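Local coordinates for conserved protein (Methanothermobacter thermautotrophicus, PDB 1I36) that is of unknown function but binds NADP through a Rossmann-type domain and resembles 3-hydroxyacid dehydrogenases in structure, so it may be an NADP-dependent oxidoreductase, at residues Thr37-Arg40 / Ala41-Gly45; Thr47-Ser50 / Glu51-Tyr55; Gly149-Pro152 / Gly153-Ser156; Ala132-Phe135 / Met136-Asn139. The protein carries 1 engineered substitution. All blocks are in the same frame, centred on the assembly; numbering follows the deposited sequence.

Contact 1 of 4, residues Thr37-Arg40 / Ala41-Gly45. With NAP (NADP nicotinamide-adenine-dinucleotide phosphate), chain C.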
loop_
_atom_site.group_PDB
_atom_site.type_symbol
_atom_site.label_atom_id
_atom_site.label_comp_id
_atom_site.label_asym_id
_atom_site.label_seq_id
_atom_site.Cartn_x
_atom_site.Cartn_y
_atom_site.Cartn_z
ATOM N N THR A 37 15.706 20.412 30.597
ATOM C CA THR A 37 16.820 19.536 30.232
ATOM C C THR A 37 17.669 19.202 31.461
ATOM O O THR A 37 18.074 18.047 31.647
ATOM C CB THR A 37 17.689 20.172 29.121
ATOM O OG1 THR A 37 16.949 20.178 27.889
ATOM C CG2 THR A 37 19.002 19.406 28.925
ATOM N N ILE A 38 17.924 20.210 32.301
ATOM C CA ILE A 38 18.709 20.028 33.524
ATOM C C ILE A 38 17.934 19.079 34.437
ATOM O O ILE A 38 18.514 18.204 35.083
ATOM C CB ILE A 38 18.977 21.396 34.252
ATOM C CG1 ILE A 38 19.863 22.290 33.378
ATOM C CG2 ILE A 38 19.682 21.167 35.582
ATOM C CD1 ILE A 38 20.023 23.722 33.888
ATOM N N GLU A 39 16.615 19.199 34.408
ATOM C CA GLU A 39 15.751 18.360 35.230
ATOM C C GLU A 39 15.764 16.899 34.755
ATOM O O GLU A 39 15.846 15.988 35.576
ATOM C CB GLU A 39 14.334 18.933 35.254
ATOM C CG GLU A 39 13.379 18.266 36.234
ATOM C CD GLU A 39 13.907 18.233 37.678
ATOM O OE1 GLU A 39 14.662 19.158 38.086
ATOM O OE2 GLU A 39 13.560 17.266 38.402
ATOM N N ARG A 40 15.691 16.670 33.442
ATOM C CA ARG A 40 15.727 15.302 32.931
ATOM C C ARG A 40 17.058 14.654 33.322
ATOM O O ARG A 40 17.093 13.508 33.779
ATOM C CB ARG A 40 15.619 15.280 31.412
ATOM C CG ARG A 40 14.308 15.698 30.817
ATOM C CD ARG A 40 14.543 15.695 29.305
ATOM N NE ARG A 40 13.428 16.196 28.520
ATOM C CZ ARG A 40 12.314 15.515 28.291
ATOM N NH1 ARG A 40 12.165 14.298 28.793
ATOM N NH2 ARG A 40 11.346 16.055 27.567
ATOM N N ALA A 41 18.138 15.414 33.151
ATOM C CA ALA A 41 19.486 14.960 33.457
ATOM C C ALA A 41 19.651 14.536 34.918
ATOM O O ALA A 41 20.277 13.519 35.214
ATOM C CB ALA A 41 20.496 16.056 33.120
ATOM N N ARG A 42 19.091 15.323 35.829
ATOM C CA ARG A 42 19.197 15.020 37.251
ATOM C C ARG A 42 18.243 13.911 37.696
ATOM O O ARG A 42 18.533 13.210 38.668
ATOM C CB ARG A 42 19.065 16.309 38.077
ATOM C CG ARG A 42 20.185 17.274 37.721
ATOM C CD ARG A 42 20.299 18.486 38.617
ATOM N NE ARG A 42 21.519 19.213 38.271
ATOM C CZ ARG A 42 21.694 20.525 38.396
ATOM N NH1 ARG A 42 20.724 21.291 38.879
ATOM N NH2 ARG A 42 22.824 21.077 37.975
ATOM N N THR A 43 17.126 13.744 36.981
ATOM C CA THR A 43 16.169 12.675 37.279
ATOM C C THR A 43 16.847 11.331 36.946
ATOM O O THR A 43 16.687 10.337 37.668
ATOM C CB THR A 43 14.886 12.796 36.422
ATOM O OG1 THR A 43 14.159 13.963 36.813
ATOM C CG2 THR A 43 13.983 11.574 36.610
ATOM N N VAL A 44 17.591 11.313 35.834
ATOM C CA VAL A 44 18.305 10.122 35.387
ATOM C C VAL A 44 19.554 9.902 36.236
ATOM O O VAL A 44 19.906 8.757 36.533
ATOM C CB VAL A 44 18.694 10.220 33.870
ATOM C CG1 VAL A 44 19.600 9.046 33.449
ATOM C CG2 VAL A 44 17.442 10.228 33.012
ATOM N N GLY A 45 20.200 10.993 36.659
ATOM C CA GLY A 45 21.416 10.881 37.456
ATOM C C GLY A 45 22.684 10.814 36.614
ATOM O O GLY A 45 23.639 10.096 36.938
HETATM P PA NAP C . 13.802 17.255 22.839
HETATM O O1A NAP C . 13.574 18.098 21.679
HETATM O O2A NAP C . 13.097 16.165 23.480
HETATM O O5B NAP C . 15.431 17.175 23.199
HETATM C C5B NAP C . 16.620 17.817 22.449
HETATM C C4B NAP C . 17.282 18.402 23.608
HETATM O O4B NAP C . 18.558 18.968 22.788
HETATM C C3B NAP C . 17.206 19.557 24.049
HETATM O O3B NAP C . 17.080 18.877 25.226
HETATM C C2B NAP C . 17.963 20.812 24.235
HETATM O O2B NAP C . 18.387 21.466 25.224
HETATM C C1B NAP C . 18.962 20.234 23.428
HETATM N N9A NAP C . 19.521 21.201 22.463
HETATM C C8A NAP C . 19.044 22.150 21.554
HETATM N N7A NAP C . 20.026 22.810 20.979
HETATM C C5A NAP C . 21.191 22.289 21.507
HETATM C C6A NAP C . 22.579 22.577 21.296
HETATM N N6A NAP C . 22.982 23.523 20.445
HETATM N N1A NAP C . 23.515 21.844 22.012
HETATM C C2A NAP C . 23.122 20.879 22.892
HETATM N N3A NAP C . 21.837 20.558 23.145
HETATM C C4A NAP C . 20.911 21.304 22.406
HETATM O O3 NAP C . 14.025 16.232 21.540
HETATM P PN NAP C . 13.971 14.547 21.327
HETATM O O1N NAP C . 12.533 14.126 21.223
HETATM O O2N NAP C . 14.777 14.050 22.448
HETATM O O5D NAP C . 14.720 14.098 20.007
HETATM C C5D NAP C . 16.140 14.329 19.822
HETATM C C4D NAP C . 16.487 14.016 18.378
HETATM O O4D NAP C . 16.122 12.685 17.901
HETATM C C3D NAP C . 15.843 14.970 17.341
HETATM O O3D NAP C . 16.705 15.358 16.225
HETATM C C2D NAP C . 14.630 14.258 16.844
HETATM O O2D NAP C . 14.223 14.668 15.571
HETATM C C1D NAP C . 15.078 12.781 16.927
HETATM N N1N NAP C . 13.974 11.821 17.094
HETATM C C2N NAP C . 13.132 11.900 18.211
HETATM C C3N NAP C . 12.096 10.909 18.283
HETATM C C7N NAP C . 11.154 10.870 19.390
HETATM O O7N NAP C . 10.267 9.998 19.441
HETATM N N7N NAP C . 11.205 11.770 20.405
HETATM C C4N NAP C . 11.989 9.940 17.261
HETATM C C5N NAP C . 12.814 9.888 16.190
HETATM C C6N NAP C . 13.809 10.826 16.107
HETATM P P2B NAP C . 17.344 22.681 25.675
HETATM O O1X NAP C . 16.122 22.090 26.318
HETATM O O2X NAP C . 18.198 23.387 26.591
HETATM O O3X NAP C . 16.964 23.358 24.452
#
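A chi1 of -65° sets Ile38 CG1 beside the backbone N and leaves CG2 anti to that N, while Arg42, one turn on, holds CG anti to its carbonyl carbon and runs extended to NE. The two side chains therefore lie alongside each other and point the same way. CG2 of Ile38 sits over the centre of one face of the Arg42 guanidinium, 3.5 Å from Arg42 CZ. The NE of Arg42 is in a salt bridge with Glu48, so the flat group has a methyl on one face and a carboxylate partner at NE.

Thr43 folds back on the helix. Its OG1 donates to Glu39 O at 2.9 Å, from above the carbonyl plane. Its backbone N reaches the same oxygen at 2.9 Å from the opposite face. Two bonds thus grip Glu39 O. Arg40 O accepts from Val44 N at 3.0 Å. The polar end of Arg40 turns to Gln13, which accepts from NH1.

At the start of 37-40, Thr37 faces the cofactor. Its OG1 lies 2.6 Å from O1X of the NADP 2'-phosphate and 3.0 Å from the ribose O3B. Ser34 and Arg33 also bind NADP. Gly45, just past the helix, has positive phi. Helix 35-44 links strands 25-28 and 47-48 in a beta-alpha-beta unit, and its first turn meets the adenosine 2'-phosphate side of a Rossmann-type NADP site.

Contact 2 of 4, residues Thr47-Ser50 / Glu51-Tyr55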
loop_
_atom_site.group_PDB
_atom_site.type_symbol
_atom_site.label_atom_id
_atom_site.label_comp_id
_atom_site.label_asym_id
_atom_site.label_seq_id
_atom_site.Cartn_x
_atom_site.Cartn_y
_atom_site.Cartn_z
ATOM N N THR A 47 26.231 12.073 34.817
ATOM C CA THR A 47 27.384 12.795 35.310
ATOM C C THR A 47 27.456 14.119 34.555
ATOM O O THR A 47 27.492 14.132 33.331
ATOM C CB THR A 47 28.667 11.979 35.109
ATOM O OG1 THR A 47 28.620 10.816 35.951
ATOM C CG2 THR A 47 29.894 12.810 35.447
ATOM N N GLU A 48 27.417 15.226 35.290
ATOM C CA GLU A 48 27.484 16.559 34.694
ATOM C C GLU A 48 28.933 16.922 34.498
ATOM O O GLU A 48 29.720 16.886 35.438
ATOM C CB GLU A 48 26.756 17.552 35.591
ATOM C CG GLU A 48 25.281 17.212 35.639
ATOM C CD GLU A 48 24.480 17.970 36.690
ATOM O OE1 GLU A 48 24.891 19.081 37.108
ATOM O OE2 GLU A 48 23.415 17.448 37.075
ATOM N N THR A 49 29.287 17.312 33.284
ATOM C CA THR A 49 30.676 17.603 32.986
ATOM C C THR A 49 30.834 18.668 31.911
ATOM O O THR A 49 29.859 19.276 31.496
ATOM C CB THR A 49 31.359 16.310 32.558
ATOM O OG1 THR A 49 32.775 16.523 32.446
ATOM C CG2 THR A 49 30.800 15.832 31.207
ATOM N N SER A 50 32.063 18.904 31.455
ATOM C CA SER A 50 32.282 19.922 30.431
ATOM C C SER A 50 31.935 19.367 29.049
ATOM O O SER A 50 31.872 18.150 28.853
ATOM C CB SER A 50 33.733 20.409 30.440
ATOM O OG SER A 50 34.623 19.437 29.903
ATOM N N GLU A 51 31.740 20.273 28.100
ATOM C CA GLU A 51 31.407 19.937 26.725
ATOM C C GLU A 51 32.509 19.061 26.147
ATOM O O GLU A 51 32.232 18.025 25.549
ATOM C CB GLU A 51 31.249 21.227 25.921
ATOM C CG GLU A 51 30.801 21.097 24.472
ATOM C CD GLU A 51 30.942 22.425 23.706
ATOM O OE1 GLU A 51 30.855 23.489 24.359
ATOM O OE2 GLU A 51 31.152 22.410 22.471
ATOM N N GLU A 52 33.761 19.451 26.372
ATOM C CA GLU A 52 34.906 18.688 25.879
ATOM C C GLU A 52 35.084 17.317 26.525
ATOM O O GLU A 52 35.579 16.387 25.883
ATOM C CB GLU A 52 36.187 19.516 25.943
ATOM C CG GLU A 52 36.312 20.432 24.713
ATOM C CD GLU A 52 37.523 21.356 24.741
ATOM O OE1 GLU A 52 38.665 20.869 24.975
ATOM O OE2 GLU A 52 37.320 22.569 24.494
ATOM N N ASP A 53 34.632 17.175 27.767
ATOM C CA ASP A 53 34.729 15.886 28.431
ATOM C C ASP A 53 33.732 14.914 27.764
ATOM O O ASP A 53 34.036 13.739 27.587
ATOM C CB ASP A 53 34.450 16.019 29.932
ATOM C CG ASP A 53 34.732 14.734 30.698
ATOM O OD1 ASP A 53 35.593 13.949 30.262
ATOM O OD2 ASP A 53 34.072 14.492 31.726
ATOM N N VAL A 54 32.579 15.438 27.345
ATOM C CA VAL A 54 31.554 14.633 26.679
ATOM C C VAL A 54 32.158 14.065 25.414
ATOM O O VAL A 54 32.139 12.856 25.212
ATOM C CB VAL A 54 30.321 15.501 26.315
ATOM C CG1 VAL A 54 29.324 14.698 25.443
ATOM C CG2 VAL A 54 29.647 15.944 27.576
ATOM N N TYR A 55 32.806 14.937 24.631
ATOM C CA TYR A 55 33.431 14.559 23.364
ATOM C C TYR A 55 34.508 13.525 23.502
ATOM O O TYR A 55 34.895 12.934 22.505
ATOM C CB TYR A 55 34.043 15.778 22.632
ATOM C CG TYR A 55 33.067 16.907 22.368
ATOM C CD1 TYR A 55 31.690 16.660 22.252
ATOM C CD2 TYR A 55 33.517 18.224 22.206
ATOM C CE1 TYR A 55 30.786 17.708 21.978
ATOM C CE2 TYR A 55 32.623 19.274 21.931
ATOM C CZ TYR A 55 31.265 19.004 21.818
ATOM O OH TYR A 55 30.398 20.036 21.532
#
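Thr49 and Asp53 make the side-chain hydrogen bond of this turn. Thr49 OG1 donates to Asp53 OD2 at 2.5 Å, on the anti lone pair of that oxygen. The threonine places OG1 anti to its backbone N (chi1 -172°), which turns the hydroxyl to the carboxylate; the side chains cross at about a right angle. Asp53 OD1 has a second partner, a salt bridge to Arg2.

The capping bond comes from Ser50, the N-cap of helix 51-55. Its OG accepts from Asp53 N at 3.1 Å. The backbone bonds of the first turn go to Ser50 O, which takes Val54 N at 3.2 Å and a weak bond from Asp53 N.

Apolar contact is slight: Thr49 CG2 meets Val54 CG2 at 3.8 Å. A valine in place of Thr49 would probably leave Asp53 OD2 without its hydroxyl donor and the carboxylate less firmly fixed.

Within the helix, Tyr55 OH donates to Glu51 OE2 at 2.7 Å, and Glu51 O lies over the centre of one face of the Tyr55 ring.

The turn leads from edge strand 47-48 into helix 51-55. Thr49 packs on Val27 of strand 25-28, while Glu51 and Tyr55 lie against Arg75 of helix 69-77.

Contact 3 of 4, residues Gly149-Pro152 / Gly153-Ser156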
loop_
_atom_site.group_PDB
_atom_site.type_symbol
_atom_site.label_atom_id
_atom_site.label_comp_id
_atom_site.label_asym_id
_atom_site.label_seq_id
_atom_site.Cartn_x
_atom_site.Cartn_y
_atom_site.Cartn_z
ATOM N N GLY A 149 22.421 -1.321 5.870
ATOM C CA GLY A 149 23.188 -0.529 4.929
ATOM C C GLY A 149 24.694 -0.676 5.087
ATOM O O GLY A 149 25.168 -1.684 5.627
ATOM N N ARG A 150 25.451 0.319 4.629
ATOM C CA ARG A 150 26.912 0.258 4.721
ATOM C C ARG A 150 27.563 1.571 5.166
ATOM O O ARG A 150 28.596 1.560 5.804
ATOM C CB ARG A 150 27.505 -0.081 3.348
ATOM C CG ARG A 150 27.064 -1.405 2.759
ATOM C CD ARG A 150 27.711 -1.631 1.393
ATOM N NE ARG A 150 27.353 -0.597 0.415
ATOM C CZ ARG A 150 27.843 -0.535 -0.825
ATOM N NH1 ARG A 150 28.717 -1.451 -1.249
ATOM N NH2 ARG A 150 27.467 0.444 -1.643
ATOM N N GLU A 151 26.940 2.701 4.848
ATOM C CA GLU A 151 27.560 3.983 5.163
ATOM C C GLU A 151 26.612 4.994 5.763
ATOM O O GLU A 151 25.417 4.754 5.812
ATOM C CB GLU A 151 28.210 4.525 3.871
ATOM C CG GLU A 151 27.311 4.492 2.653
ATOM C CD GLU A 151 28.019 4.949 1.367
ATOM O OE1 GLU A 151 29.048 4.357 0.972
ATOM O OE2 GLU A 151 27.541 5.912 0.748
ATOM N N PRO A 152 27.144 6.101 6.315
ATOM C CA PRO A 152 26.285 7.135 6.911
ATOM C C PRO A 152 25.258 7.570 5.880
ATOM O O PRO A 152 25.600 7.738 4.718
ATOM C CB PRO A 152 27.274 8.258 7.204
ATOM C CG PRO A 152 28.521 7.439 7.639
ATOM C CD PRO A 152 28.576 6.433 6.498
ATOM N N GLY A 153 24.005 7.722 6.300
ATOM C CA GLY A 153 22.974 8.107 5.363
ATOM C C GLY A 153 22.046 6.926 5.038
ATOM O O GLY A 153 20.848 7.146 4.798
ATOM N N ASP A 154 22.559 5.686 5.073
ATOM C CA ASP A 154 21.727 4.522 4.751
ATOM C C ASP A 154 20.605 4.284 5.740
ATOM O O ASP A 154 19.458 4.119 5.319
ATOM C CB ASP A 154 22.545 3.236 4.566
ATOM C CG ASP A 154 23.472 3.304 3.368
ATOM O OD1 ASP A 154 23.275 4.158 2.479
ATOM O OD2 ASP A 154 24.385 2.469 3.295
ATOM N N ALA A 155 20.907 4.337 7.038
ATOM C CA ALA A 155 19.872 4.141 8.066
ATOM C C ALA A 155 18.759 5.201 7.976
ATOM O O ALA A 155 17.563 4.876 8.048
ATOM C CB ALA A 155 20.518 4.149 9.447
ATOM N N SER A 156 19.150 6.473 7.863
ATOM C CA SER A 156 18.185 7.554 7.713
ATOM C C SER A 156 17.374 7.372 6.411
ATOM O O SER A 156 16.171 7.652 6.389
ATOM C CB SER A 156 18.894 8.918 7.741
ATOM O OG SER A 156 19.308 9.142 9.102
HETATM O O HOH W 1 24.637 1.044 0.582
HETATM O O HOH W 2 24.213 6.632 2.047
#
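Glu151 to Asp154 form a type II beta turn, closed by Asp154 N donating to Glu151 O at 3.1 Å, and Gly153, the third residue of the turn, is the N-cap of helix 154-182. The turn is thus the entry from strand 144-147 into the long helix. Gly153 has positive phi, and a side chain there would jam against the carbonyl O of Pro152. At Gly149 a CB would clash with Asp154 CB.

Asp154 carries the side-chain contact. It sets CG anti to its carbonyl carbon (chi1 -65°), which swings the carboxylate back over the incoming loop. OD2 accepts two backbone amides. Arg150 N meets its anti lone pair at 2.7 Å, and the bond is nearly straight at 172°. Glu151 N reaches it at 3.0 Å from above the carboxylate plane. With alanine in place of Asp154, the amides of Arg150 and Glu151 would probably be left without this acceptor, and the loop would be less firmly tied to the helix start.

The Glu151 side chain passes close by, with CG 3.6 Å from Asp154 OD2. The two carboxylate planes are nearly parallel. Ser128 OG bonds Glu151 O and Ala155 N, which ties the turn to strand 124-128. Asp188 of the second subunit accepts from Gly149 N, and Leu185 of that subunit packs on Asp154. A water lies 3.1 Å from Asp154 OD2 and accepts from Arg150 NE at 3.2 Å.

Contact 4 of 4, residues Ala132-Phe135 / Met136-Asn139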
loop_
_atom_site.group_PDB
_atom_site.type_symbol
_atom_site.label_atom_id
_atom_site.label_comp_id
_atom_site.label_asym_id
_atom_site.label_seq_id
_atom_site.Cartn_x
_atom_site.Cartn_y
_atom_site.Cartn_z
ATOM N N ALA A 132 29.190 1.011 12.690
ATOM C CA ALA A 132 27.845 0.687 13.202
ATOM C C ALA A 132 27.854 -0.525 14.155
ATOM O O ALA A 132 27.151 -0.553 15.199
ATOM C CB ALA A 132 26.872 0.451 12.002
ATOM N N GLU A 133 28.640 -1.536 13.790
ATOM C CA GLU A 133 28.783 -2.736 14.611
ATOM C C GLU A 133 29.315 -2.390 15.992
ATOM O O GLU A 133 28.925 -2.991 16.991
ATOM C CB GLU A 133 29.769 -3.707 13.971
ATOM C CG GLU A 133 29.272 -4.440 12.761
ATOM C CD GLU A 133 30.260 -5.526 12.344
ATOM O OE1 GLU A 133 30.638 -6.353 13.216
ATOM O OE2 GLU A 133 30.685 -5.529 11.164
ATOM N N GLU A 134 30.188 -1.393 16.060
ATOM C CA GLU A 134 30.755 -0.982 17.336
ATOM C C GLU A 134 29.689 -0.305 18.223
ATOM O O GLU A 134 29.642 -0.536 19.440
ATOM C CB GLU A 134 31.965 -0.081 17.092
ATOM C CG GLU A 134 32.740 0.364 18.337
ATOM C CD GLU A 134 33.378 -0.768 19.131
ATOM O OE1 GLU A 134 33.731 -1.821 18.527
ATOM O OE2 GLU A 134 33.520 -0.588 20.366
ATOM N N PHE A 135 28.800 0.479 17.607
ATOM C CA PHE A 135 27.708 1.136 18.331
ATOM C C PHE A 135 26.751 0.026 18.823
ATOM O O PHE A 135 26.226 0.093 19.924
ATOM C CB PHE A 135 26.977 2.066 17.350
ATOM C CG PHE A 135 25.663 2.625 17.869
ATOM C CD1 PHE A 135 25.589 3.274 19.098
ATOM C CD2 PHE A 135 24.500 2.500 17.113
ATOM C CE1 PHE A 135 24.391 3.781 19.563
ATOM C CE2 PHE A 135 23.307 3.004 17.560
ATOM C CZ PHE A 135 23.236 3.645 18.786
ATOM N N MET A 136 26.551 -0.997 17.990
ATOM C CA MET A 136 25.647 -2.109 18.299
ATOM C C MET A 136 26.039 -2.892 19.568
ATOM O O MET A 136 25.203 -3.569 20.170
ATOM C CB MET A 136 25.499 -3.038 17.094
ATOM C CG MET A 136 24.264 -3.979 17.198
ATOM S SD MET A 136 24.049 -5.025 15.763
ATOM C CE MET A 136 23.098 -6.407 16.468
ATOM N N LYS A 137 27.295 -2.763 19.993
ATOM C CA LYS A 137 27.752 -3.392 21.227
ATOM C C LYS A 137 26.948 -2.852 22.420
ATOM O O LYS A 137 26.858 -3.515 23.452
ATOM C CB LYS A 137 29.250 -3.128 21.430
ATOM C CG LYS A 137 30.100 -3.987 20.500
ATOM C CD LYS A 137 31.602 -3.775 20.658
ATOM C CE LYS A 137 32.358 -4.734 19.727
ATOM N NZ LYS A 137 33.824 -4.437 19.652
ATOM N N LEU A 138 26.344 -1.666 22.282
ATOM C CA LEU A 138 25.522 -1.106 23.364
ATOM C C LEU A 138 24.279 -1.983 23.621
ATOM O O LEU A 138 23.548 -1.774 24.593
ATOM C CB LEU A 138 25.115 0.348 23.068
ATOM C CG LEU A 138 26.298 1.340 23.115
ATOM C CD1 LEU A 138 25.837 2.796 22.937
ATOM C CD2 LEU A 138 27.034 1.192 24.426
ATOM N N ASN A 139 24.028 -2.948 22.743
ATOM C CA ASN A 139 22.916 -3.886 22.977
ATOM C C ASN A 139 23.186 -4.667 24.281
ATOM O O ASN A 139 22.253 -5.058 24.980
ATOM C CB ASN A 139 22.766 -4.868 21.807
ATOM C CG ASN A 139 22.032 -4.262 20.636
ATOM O OD1 ASN A 139 21.577 -3.121 20.720
ATOM N ND2 ASN A 139 21.874 -5.036 19.544
#
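Phe135 and Leu138 meet on the buried side of this helix end. CE1 of the Phe135 ring touches Leu138 CD1 at 3.8 Å, and the two side chains cross at about a right angle. Phe135 has CG anti to its backbone N (chi1 169°), and the ring goes into the domain core. There it packs against Val85, Val108, Ala110 and Ile145, which lie on three strands of the sheet. Leu138 also lies close to the backbone, with CG 3.4 Å from Phe135 O. Ala132 belongs to the same covered side and rests on Val147. Met136 sends its extended chain away from the preceding turn, and it packs on Ile145 and Val147.

The backbone changes character between these residues. Met136 N donates to Ala132 O at 2.9 Å, an alpha-helical bond. Leu138 N then donates to Phe135 O at 2.9 Å, three residues back, and approaches from above the carbonyl plane. Lys137 N is shared between a weak bond to Glu133 O and a bond to Glu134 O at 3.3 Å. Helix 132-136 thus runs into a 3-10 segment that begins at Lys137, on the way to strand 144-147, the last strand of the Rossmann-type domain's sheet.

The exposed side is looser and polar. Lys137 stretches out fully and Glu134 bends at chi2, which lets their ends meet as a salt bridge. NZ of Lys137 lies 2.8 Å from Glu134 OE1, on its syn side and 23° out of the carboxylate plane. Both residues are exposed, so solvent probably weakens the pull between the charges.

How the contacts relate
Contacts 1 and 2 follow each other in the chain and touch. Arg42 NE of contact 1 is 2.9 Å from Glu48 OE2 of contact 2, a salt bridge between helix 35-44 and the next strand. Their centres are about 15 Å apart. Contact 1 bonds NADP directly through Thr37, whereas the Glu51 side chain of contact 2 is about 8 Å from the cofactor. Contact 4 precedes strand 144-147 in the chain and contact 3 follows it, with centres about 15 Å apart and nearest atoms about 7 Å apart. The Phe135 side chain of contact 4 is about 12 Å from NADP. Contact 3 begins the long helix 154-182 and meets the second subunit; its centre is about 31 Å from that of contact 1.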